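Local coordinates for methionine import ATP-binding protein metN 2 (Enterococcus faecalis, PDB 2QSW) that probably acts as the ATP-binding subunit of an ABC-type membrane importer, represented here by its C-terminal NIL domain, a member of the ACT clan, at residues I25-I39 and I84-I97. Residues are numbered along the deposited sequence; the frame is centred on the assembly and turned at random.
Sequences IVRLLFHGEQAKLPI and IEGLRKLRVETEVI. With ZN (zinc ion), chain B.
E93 and E33 converge on one zinc ion from the two segments, a worked example of how a metal site can be built beside an antiparallel strand pair. E93 gives OE1, 2.0 Å from the zinc, and E33 gives OE2; H31 ND1 and a water complete the four ligands. Both being zinc-bound, E93 OE1 and H31 ND1 come within 3.1 Å without a hydrogen bond, the oxygen at the ring edge in its plane. With chi1 at 87°, E33 holds CG between its backbone N and carbonyl carbon, and the bend at chi2 curls the carboxylate back to the metal. The bound water sits 2.7 Å from both L29 O and R91 O.

R91, at positive phi, is the C-prime residue of the Schellman motif that ends helix 77-89. Its guanidinium lays one face over E33 O, with CZ 3.3 Å from that oxygen, while next door A35 N hydrogen-bonds to L90 O.

Farther along, R27 and E95 form a hydrogen-bonded pair. Their side chains run side by side, guanidinium and carboxylate planes 27° apart, but the salt bridge from R27 NH2 to E95 OE1 is long at 3.6 Å. R27 NH2 hydrogen-bonds to its stronger partner, E100 of the second subunit, while E95 helps bind zinc with E100 of its own chain and E95 and E100 of the second subunit. On the reverse face L28 CB meets V92 CG1 at 3.7 Å, and L28 CD2 packs on L87 CD2 at 4.0 Å, the latter joining the sheet of this ACT-like fold to helix 77-89.

One face is thus largely apolar, T94 turning its hydroxyl to V92 O; the other carries E93 and E95, joined from the loop by E33, their repulsion probably relieved by zinc and arginine.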
ATOM      1  N   ILE A  25      -3.319   8.450  -3.951  1.00 14.05           N
ATOM      2  CA  ILE A  25      -2.011   9.071  -4.090  1.00 14.11           C
ATOM      3  C   ILE A  25      -0.956   8.091  -3.596  1.00 12.52           C
ATOM      4  O   ILE A  25      -1.061   7.574  -2.487  1.00 12.15           O
ATOM      5  CB  ILE A  25      -1.911  10.403  -3.382  1.00 15.40           C
ATOM      6  CG1 ILE A  25      -3.012  11.346  -3.914  1.00 16.91           C
ATOM      7  CG2 ILE A  25      -0.526  10.954  -3.603  1.00 15.01           C
ATOM      8  CD1 ILE A  25      -3.124  12.608  -3.142  1.00 17.96           C
ATOM      9  N   VAL A  26       0.033   7.839  -4.434  1.00 12.82           N
ATOM     10  CA  VAL A  26       1.053   6.840  -4.162  1.00 13.30           C
ATOM     11  C   VAL A  26       2.432   7.450  -4.285  1.00 13.50           C
ATOM     12  O   VAL A  26       2.648   8.357  -5.110  1.00 13.92           O
ATOM     13  CB  VAL A  26       0.945   5.584  -5.074  1.00 13.65           C
ATOM     14  CG1 VAL A  26      -0.272   4.715  -4.724  1.00 15.22           C
ATOM     15  CG2 VAL A  26       0.896   5.950  -6.549  1.00 14.67           C
ATOM     16  N   ARG A  27       3.356   6.944  -3.493  1.00 13.25           N
ATOM     17  CA  ARG A  27       4.762   7.295  -3.588  1.00 14.55           C
ATOM     18  C   ARG A  27       5.483   6.137  -4.248  1.00 13.51           C
ATOM     19  O   ARG A  27       5.355   5.011  -3.800  1.00 13.64           O
ATOM     20  CB  ARG A  27       5.344   7.582  -2.212  1.00 14.65           C
ATOM     21  CG  ARG A  27       6.827   7.944  -2.212  1.00 16.61           C
ATOM     22  CD  ARG A  27       7.373   7.982  -0.797  1.00 22.08           C
ATOM     23  NE  ARG A  27       7.427   6.603  -0.297  1.00 27.45           N
ATOM     24  CZ  ARG A  27       7.180   6.193   0.954  1.00 31.25           C
ATOM     25  NH1 ARG A  27       6.887   7.031   1.946  1.00 33.06           N
ATOM     26  NH2 ARG A  27       7.264   4.892   1.218  1.00 31.61           N
ATOM     27  N   LEU A  28       6.219   6.432  -5.328  1.00 13.13           N
ATOM     28  CA  LEU A  28       6.993   5.486  -6.116  1.00 13.53           C
ATOM     29  C   LEU A  28       8.458   5.781  -5.794  1.00 13.79           C
ATOM     30  O   LEU A  28       8.874   6.939  -5.868  1.00 14.00           O
ATOM     31  CB  LEU A  28       6.780   5.705  -7.628  1.00 12.67           C
ATOM     32  CG  LEU A  28       5.506   5.148  -8.309  1.00 13.83           C
ATOM     33  CD1 LEU A  28       4.199   5.764  -7.756  1.00 15.23           C
ATOM     34  CD2 LEU A  28       5.600   5.376  -9.825  1.00 15.66           C
ATOM     35  N   LEU A  29       9.231   4.721  -5.528  1.00 13.77           N
ATOM     36  CA  LEU A  29      10.696   4.829  -5.318  1.00 14.09           C
ATOM     37  C   LEU A  29      11.454   4.132  -6.429  1.00 13.38           C
ATOM     38  O   LEU A  29      11.052   3.029  -6.878  1.00 13.35           O
ATOM     39  CB  LEU A  29      11.094   4.165  -3.985  1.00 14.05           C
ATOM     40  CG  LEU A  29      10.451   4.749  -2.740  1.00 16.29           C
ATOM     41  CD1 LEU A  29      10.947   4.020  -1.435  1.00 17.59           C
ATOM     42  CD2 LEU A  29      10.606   6.279  -2.685  1.00 18.56           C
ATOM     43  N   PHE A  30      12.535   4.786  -6.898  1.00 12.52           N
ATOM     44  CA  PHE A  30      13.379   4.296  -7.996  1.00 13.22           C
ATOM     45  C   PHE A  30      14.781   4.205  -7.436  1.00 12.90           C
ATOM     46  O   PHE A  30      15.288   5.182  -6.912  1.00 13.92           O
ATOM     47  CB  PHE A  30      13.360   5.275  -9.182  1.00 13.98           C
ATOM     48  CG  PHE A  30      11.980   5.452  -9.773  1.00 13.62           C
ATOM     49  CD1 PHE A  30      11.499   4.581 -10.739  1.00 14.78           C
ATOM     50  CD2 PHE A  30      11.141   6.415  -9.277  1.00 15.50           C
ATOM     51  CE1 PHE A  30      10.210   4.717 -11.265  1.00 16.45           C
ATOM     52  CE2 PHE A  30       9.861   6.573  -9.824  1.00 14.87           C
ATOM     53  CZ  PHE A  30       9.402   5.735 -10.787  1.00 16.76           C
ATOM     54  N   HIS A  31      15.356   2.999  -7.440  1.00 13.21           N
ATOM     55  CA  HIS A  31      16.731   2.794  -6.952  1.00 13.67           C
ATOM     56  C   HIS A  31      17.669   2.373  -8.082  1.00 14.69           C
ATOM     57  O   HIS A  31      18.840   2.080  -7.833  1.00 15.75           O
ATOM     58  CB  HIS A  31      16.766   1.723  -5.856  1.00 14.14           C
ATOM     59  CG  HIS A  31      15.836   1.986  -4.714  1.00 15.01           C
ATOM     60  ND1 HIS A  31      14.527   1.491  -4.642  1.00 13.27           N
ATOM     61  CD2 HIS A  31      16.052   2.687  -3.578  1.00 14.00           C
ATOM     62  CE1 HIS A  31      13.996   1.900  -3.502  1.00 13.18           C
ATOM     63  NE2 HIS A  31      14.893   2.630  -2.840  1.00 15.09           N
ATOM     64  N   GLY A  32      17.180   2.350  -9.309  1.00 14.21           N
ATOM     65  CA  GLY A  32      17.944   1.927 -10.483  1.00 14.47           C
ATOM     66  C   GLY A  32      17.742   0.488 -10.861  1.00 15.29           C
ATOM     67  O   GLY A  32      18.224   0.063 -11.923  1.00 16.52           O
ATOM     68  N   GLU A  33      17.051  -0.270  -9.988  1.00 14.35           N
ATOM     69  CA  GLU A  33      16.732  -1.651 -10.277  1.00 14.47           C
ATOM     70  C   GLU A  33      15.402  -1.862 -11.008  1.00 15.03           C
ATOM     71  O   GLU A  33      15.087  -2.976 -11.450  1.00 15.68           O
ATOM     72  CB  GLU A  33      16.763  -2.495  -8.996  1.00 13.98           C
ATOM     73  CG  GLU A  33      15.488  -2.568  -8.172  1.00 13.15           C
ATOM     74  CD  GLU A  33      15.065  -1.300  -7.408  1.00 12.81           C
ATOM     75  OE1 GLU A  33      15.444  -0.147  -7.769  1.00 14.65           O
ATOM     76  OE2 GLU A  33      14.249  -1.417  -6.441  1.00 14.37           O
ATOM     77  N   GLN A  34      14.637  -0.783 -11.144  1.00 14.83           N
ATOM     78  CA  GLN A  34      13.320  -0.872 -11.789  1.00 14.39           C
ATOM     79  C   GLN A  34      13.388  -1.394 -13.217  1.00 14.26           C
ATOM     80  O   GLN A  34      14.410  -1.259 -13.909  1.00 14.61           O
ATOM     81  CB  GLN A  34      12.618   0.488 -11.770  1.00 13.57           C
ATOM     82  CG  GLN A  34      13.365   1.553 -12.572  1.00 13.73           C
ATOM     83  CD  GLN A  34      14.343   2.407 -11.717  1.00 12.63           C
ATOM     84  OE1 GLN A  34      14.680   2.065 -10.593  1.00 14.54           O
ATOM     85  NE2 GLN A  34      14.794   3.547 -12.292  1.00 16.24           N
ATOM     86  N   ALA A  35      12.277  -1.968 -13.664  1.00 14.35           N
ATOM     87  CA  ALA A  35      12.137  -2.477 -15.006  1.00 15.55           C
ATOM     88  C   ALA A  35      12.566  -1.414 -16.025  1.00 16.51           C
ATOM     89  O   ALA A  35      12.231  -0.222 -15.886  1.00 17.85           O
ATOM     90  CB  ALA A  35      10.670  -2.909 -15.269  1.00 16.14           C
ATOM     91  N   LYS A  36      13.293  -1.849 -17.045  1.00 18.17           N
ATOM     92  CA  LYS A  36      13.788  -0.947 -18.106  1.00 19.28           C
ATOM     93  C   LYS A  36      12.752  -0.869 -19.211  1.00 19.32           C
ATOM     94  O   LYS A  36      12.869  -1.457 -20.298  1.00 20.90           O
ATOM     95  CB  LYS A  36      15.140  -1.418 -18.573  1.00 20.14           C
ATOM     96  CG  LYS A  36      16.169  -1.166 -17.514  1.00 20.83           C
ATOM     97  CD  LYS A  36      17.521  -1.835 -17.891  1.00 23.74           C
ATOM     98  CE  LYS A  36      18.455  -1.968 -16.683  1.00 26.61           C
ATOM     99  NZ  LYS A  36      18.804  -0.666 -16.074  1.00 32.87           N
ATOM    100  N   LEU A  37      11.676  -0.173 -18.872  1.00 18.40           N
ATOM    101  CA  LEU A  37      10.633   0.137 -19.818  1.00 18.60           C
ATOM    102  C   LEU A  37      10.019   1.488 -19.409  1.00 16.82           C
ATOM    103  O   LEU A  37      10.378   2.052 -18.346  1.00 16.15           O
ATOM    104  CB  LEU A  37       9.640  -1.029 -19.952  1.00 19.90           C
ATOM    105  CG  LEU A  37       8.944  -1.495 -18.676  1.00 20.82           C
ATOM    106  CD1 LEU A  37       7.907  -0.471 -18.298  1.00 23.71           C
ATOM    107  CD2 LEU A  37       8.262  -2.819 -18.791  1.00 21.70           C
ATOM    108  N   PRO A  38       9.213   2.091 -20.307  1.00 16.64           N
ATOM    109  CA  PRO A  38       8.596   3.395 -20.019  1.00 15.68           C
ATOM    110  C   PRO A  38       7.467   3.240 -18.993  1.00 14.98           C
ATOM    111  O   PRO A  38       6.320   3.018 -19.332  1.00 14.98           O
ATOM    112  CB  PRO A  38       8.129   3.853 -21.387  1.00 15.62           C
ATOM    113  CG  PRO A  38       8.903   3.004 -22.380  1.00 18.04           C
ATOM    114  CD  PRO A  38       8.946   1.685 -21.691  1.00 17.21           C
ATOM    115  N   ILE A  39       7.858   3.274 -17.735  1.00 14.61           N
ATOM    116  CA  ILE A  39       7.010   2.835 -16.601  0.50 15.07           C
ATOM    117  C   ILE A  39       5.648   3.509 -16.572  1.00 14.79           C
ATOM    118  O   ILE A  39       4.590   2.855 -16.495  1.00 14.76           O
ATOM    119  CB  ILE A  39       7.698   3.154 -15.251  0.50 15.42           C
ATOM    120  CG1 ILE A  39       8.978   2.335 -15.074  0.50 16.87           C
ATOM    121  CG2 ILE A  39       6.745   2.896 -14.062  0.50 14.99           C
ATOM    122  CD1 ILE A  39       8.772   0.865 -14.941  0.50 18.05           C
ATOM    123  N   ILE A  84      -0.930  -0.403  -8.800  1.00 11.93           N
ATOM    124  CA  ILE A  84      -0.009  -0.264  -7.696  1.00 12.77           C
ATOM    125  C   ILE A  84       0.818  -1.551  -7.519  1.00 12.92           C
ATOM    126  O   ILE A  84       2.045  -1.497  -7.390  1.00 13.08           O
ATOM    127  CB  ILE A  84      -0.777   0.083  -6.382  1.00 12.74           C
ATOM    128  CG1 ILE A  84      -1.359   1.508  -6.457  1.00 13.03           C
ATOM    129  CG2 ILE A  84       0.134  -0.136  -5.166  1.00 13.87           C
ATOM    130  CD1 ILE A  84      -2.377   1.817  -5.331  1.00 13.86           C
ATOM    131  N   GLU A  85       0.156  -2.713  -7.476  1.00 13.32           N
ATOM    132  CA  GLU A  85       0.921  -3.988  -7.385  1.00 13.61           C
ATOM    133  C   GLU A  85       1.765  -4.171  -8.648  1.00 13.14           C
ATOM    134  O   GLU A  85       2.898  -4.700  -8.570  1.00 13.32           O
ATOM    135  CB  GLU A  85      -0.012  -5.177  -7.160  1.00 14.56           C
ATOM    136  CG  GLU A  85       0.676  -6.481  -6.831  1.00 16.33           C
ATOM    137  CD  GLU A  85       1.587  -6.435  -5.632  1.00 20.51           C
ATOM    138  OE1 GLU A  85       1.389  -5.592  -4.731  1.00 19.04           O
ATOM    139  OE2 GLU A  85       2.508  -7.297  -5.613  1.00 23.92           O
ATOM    140  N   GLY A  86       1.253  -3.736  -9.807  1.00 13.28           N
ATOM    141  CA  GLY A  86       2.018  -3.796 -11.058  1.00 12.88           C
ATOM    142  C   GLY A  86       3.357  -3.076 -10.952  1.00 12.14           C
ATOM    143  O   GLY A  86       4.422  -3.629 -11.296  1.00 13.63           O
ATOM    144  N   LEU A  87       3.321  -1.846 -10.444  1.00 11.71           N
ATOM    145  CA  LEU A  87       4.531  -1.069 -10.162  1.00 12.38           C
ATOM    146  C   LEU A  87       5.489  -1.845  -9.288  1.00 12.56           C
ATOM    147  O   LEU A  87       6.690  -1.944  -9.569  1.00 13.04           O
ATOM    148  CB  LEU A  87       4.157   0.276  -9.526  1.00 12.48           C
ATOM    149  CG  LEU A  87       3.583   1.333 -10.506  1.00 12.53           C
ATOM    150  CD1 LEU A  87       2.867   2.447  -9.746  1.00 13.38           C
ATOM    151  CD2 LEU A  87       4.698   1.875 -11.475  1.00 14.77           C
ATOM    152  N   ARG A  88       4.974  -2.432  -8.208  1.00 12.03           N
ATOM    153  CA  ARG A  88       5.833  -3.192  -7.294  0.50 12.54           C
ATOM    154  C   ARG A  88       6.503  -4.350  -8.005  1.00 12.19           C
ATOM    155  O   ARG A  88       7.688  -4.609  -7.815  1.00 12.92           O
ATOM    156  CB  ARG A  88       5.022  -3.721  -6.124  0.50 12.59           C
ATOM    157  CG  ARG A  88       4.648  -2.611  -5.160  0.50 11.86           C
ATOM    158  CD  ARG A  88       3.574  -3.067  -4.217  0.50 13.20           C
ATOM    159  NE  ARG A  88       3.205  -2.021  -3.280  0.50 11.08           N
ATOM    160  CZ  ARG A  88       2.090  -2.030  -2.565  0.50 14.49           C
ATOM    161  NH1 ARG A  88       1.250  -3.051  -2.666  0.50 14.80           N
ATOM    162  NH2 ARG A  88       1.821  -1.024  -1.747  0.50 13.29           N
ATOM    163  N   LYS A  89       5.749  -5.051  -8.830  1.00 11.70           N
ATOM    164  CA  LYS A  89       6.276  -6.212  -9.572  1.00 13.10           C
ATOM    165  C   LYS A  89       7.318  -5.801 -10.613  1.00 12.99           C
ATOM    166  O   LYS A  89       8.256  -6.552 -10.909  1.00 14.14           O
ATOM    167  CB  LYS A  89       5.136  -7.002 -10.210  1.00 13.26           C
ATOM    168  CG  LYS A  89       4.256  -7.711  -9.134  1.00 13.98           C
ATOM    169  CD  LYS A  89       3.046  -8.475  -9.740  1.00 15.88           C
ATOM    170  CE  LYS A  89       1.974  -7.523 -10.302  1.00 16.66           C
ATOM    171  NZ  LYS A  89       0.761  -8.202 -10.724  1.00 15.58           N
ATOM    172  N   LEU A  90       7.142  -4.602 -11.165  1.00 13.73           N
ATOM    173  CA  LEU A  90       8.120  -3.958 -12.047  1.00 13.73           C
ATOM    174  C   LEU A  90       9.305  -3.349 -11.262  1.00 13.59           C
ATOM    175  O   LEU A  90      10.133  -2.667 -11.869  1.00 15.54           O
ATOM    176  CB  LEU A  90       7.443  -2.890 -12.912  1.00 14.26           C
ATOM    177  CG  LEU A  90       6.390  -3.462 -13.892  1.00 14.82           C
ATOM    178  CD1 LEU A  90       5.664  -2.269 -14.558  1.00 17.27           C
ATOM    179  CD2 LEU A  90       7.029  -4.431 -14.913  1.00 14.76           C
ATOM    180  N   ARG A  91       9.419  -3.621  -9.958  1.00 13.65           N
ATOM    181  CA  ARG A  91      10.561  -3.242  -9.106  1.00 13.43           C
ATOM    182  C   ARG A  91      10.591  -1.746  -8.837  1.00 13.09           C
ATOM    183  O   ARG A  91      11.646  -1.135  -8.648  1.00 14.71           O
ATOM    184  CB  ARG A  91      11.872  -3.833  -9.645  1.00 14.05           C
ATOM    185  CG  ARG A  91      11.774  -5.372  -9.888  1.00 14.53           C
ATOM    186  CD  ARG A  91      12.866  -6.003 -10.749  1.00 14.92           C
ATOM    187  NE  ARG A  91      14.156  -5.911 -10.067  1.00 16.84           N
ATOM    188  CZ  ARG A  91      15.342  -6.189 -10.613  1.00 17.88           C
ATOM    189  NH1 ARG A  91      15.444  -6.550 -11.875  1.00 18.23           N
ATOM    190  NH2 ARG A  91      16.444  -6.034  -9.873  1.00 18.02           N
ATOM    191  N   VAL A  92       9.391  -1.160  -8.772  1.00 13.21           N
ATOM    192  CA  VAL A  92       9.180   0.168  -8.293  1.00 12.91           C
ATOM    193  C   VAL A  92       8.387   0.065  -6.973  1.00 13.40           C
ATOM    194  O   VAL A  92       7.174  -0.172  -6.976  1.00 13.26           O
ATOM    195  CB  VAL A  92       8.373   1.054  -9.342  1.00 13.83           C
ATOM    196  CG1 VAL A  92       8.115   2.415  -8.744  1.00 12.61           C
ATOM    197  CG2 VAL A  92       9.085   1.144 -10.683  1.00 13.27           C
ATOM    198  N   GLU A  93       9.067   0.262  -5.860  1.00 12.84           N
ATOM    199  CA  GLU A  93       8.409   0.213  -4.542  1.00 13.44           C
ATOM    200  C   GLU A  93       7.362   1.326  -4.468  1.00 13.48           C
ATOM    201  O   GLU A  93       7.630   2.473  -4.795  1.00 12.97           O
ATOM    202  CB  GLU A  93       9.390   0.374  -3.418  1.00 13.43           C
ATOM    203  CG  GLU A  93      10.363  -0.776  -3.245  1.00 14.00           C
ATOM    204  CD  GLU A  93      11.703  -0.579  -3.955  1.00 15.67           C
ATOM    205  OE1 GLU A  93      11.757   0.193  -4.946  1.00 16.58           O
ATOM    206  OE2 GLU A  93      12.696  -1.170  -3.507  1.00 15.16           O
ATOM    207  N   THR A  94       6.145   0.971  -4.077  1.00 13.43           N
ATOM    208  CA  THR A  94       5.011   1.867  -4.178  1.00 14.03           C
ATOM    209  C   THR A  94       4.168   1.713  -2.931  1.00 14.42           C
ATOM    210  O   THR A  94       3.892   0.604  -2.487  1.00 15.09           O
ATOM    211  CB  THR A  94       4.197   1.536  -5.439  1.00 13.77           C
ATOM    212  OG1 THR A  94       5.036   1.607  -6.609  1.00 13.72           O
ATOM    213  CG2 THR A  94       3.029   2.520  -5.615  1.00 13.40           C
ATOM    214  N   GLU A  95       3.757   2.831  -2.379  1.00 15.01           N
ATOM    215  CA  GLU A  95       2.772   2.790  -1.326  1.00 17.78           C
ATOM    216  C   GLU A  95       1.828   3.975  -1.296  1.00 16.37           C
ATOM    217  O   GLU A  95       2.176   5.083  -1.660  1.00 15.44           O
ATOM    218  CB  GLU A  95       3.416   2.576  -0.010  1.00 19.61           C
ATOM    219  CG  GLU A  95       4.241   3.668   0.487  1.00 19.34           C
ATOM    220  CD  GLU A  95       4.674   3.406   1.979  1.00 23.60           C
ATOM    221  OE1 GLU A  95       5.024   2.259   2.311  1.00 26.93           O
ATOM    222  OE2 GLU A  95       4.655   4.329   2.837  1.00 27.91           O
ATOM    223  N   VAL A  96       0.604   3.675  -0.870  1.00 14.53           N
ATOM    224  CA  VAL A  96      -0.462   4.648  -0.798  1.00 13.99           C
ATOM    225  C   VAL A  96      -0.187   5.522   0.413  1.00 14.20           C
ATOM    226  O   VAL A  96      -0.136   5.041   1.536  1.00 14.55           O
ATOM    227  CB  VAL A  96      -1.853   3.942  -0.653  1.00 14.23           C
ATOM    228  CG1 VAL A  96      -2.937   4.973  -0.452  1.00 14.61           C
ATOM    229  CG2 VAL A  96      -2.127   3.091  -1.870  1.00 16.31           C
ATOM    230  N   ILE A  97      -0.107   6.824   0.192  1.00 13.48           N
ATOM    231  CA  ILE A  97       0.196   7.765   1.268  1.00 15.42           C
ATOM    232  C   ILE A  97      -0.985   7.856   2.252  1.00 15.35           C
ATOM    233  O   ILE A  97      -2.099   7.484   1.919  1.00 15.57           O
ATOM    234  CB  ILE A  97       0.581   9.177   0.730  1.00 16.24           C
ATOM    235  CG1 ILE A  97      -0.604   9.859   0.082  1.00 16.77           C
ATOM    236  CG2 ILE A  97       1.803   9.073  -0.204  1.00 16.48           C
ATOM    237  CD1 ILE A  97      -0.406  11.385  -0.198  1.00 18.04           C
TER
HETATM  238 ZN    ZN B 201      13.547   0.261  -5.767  1.00 14.58          ZN
HETATM  239  O   HOH W   1      12.746   1.079  -7.553  1.00 13.46           O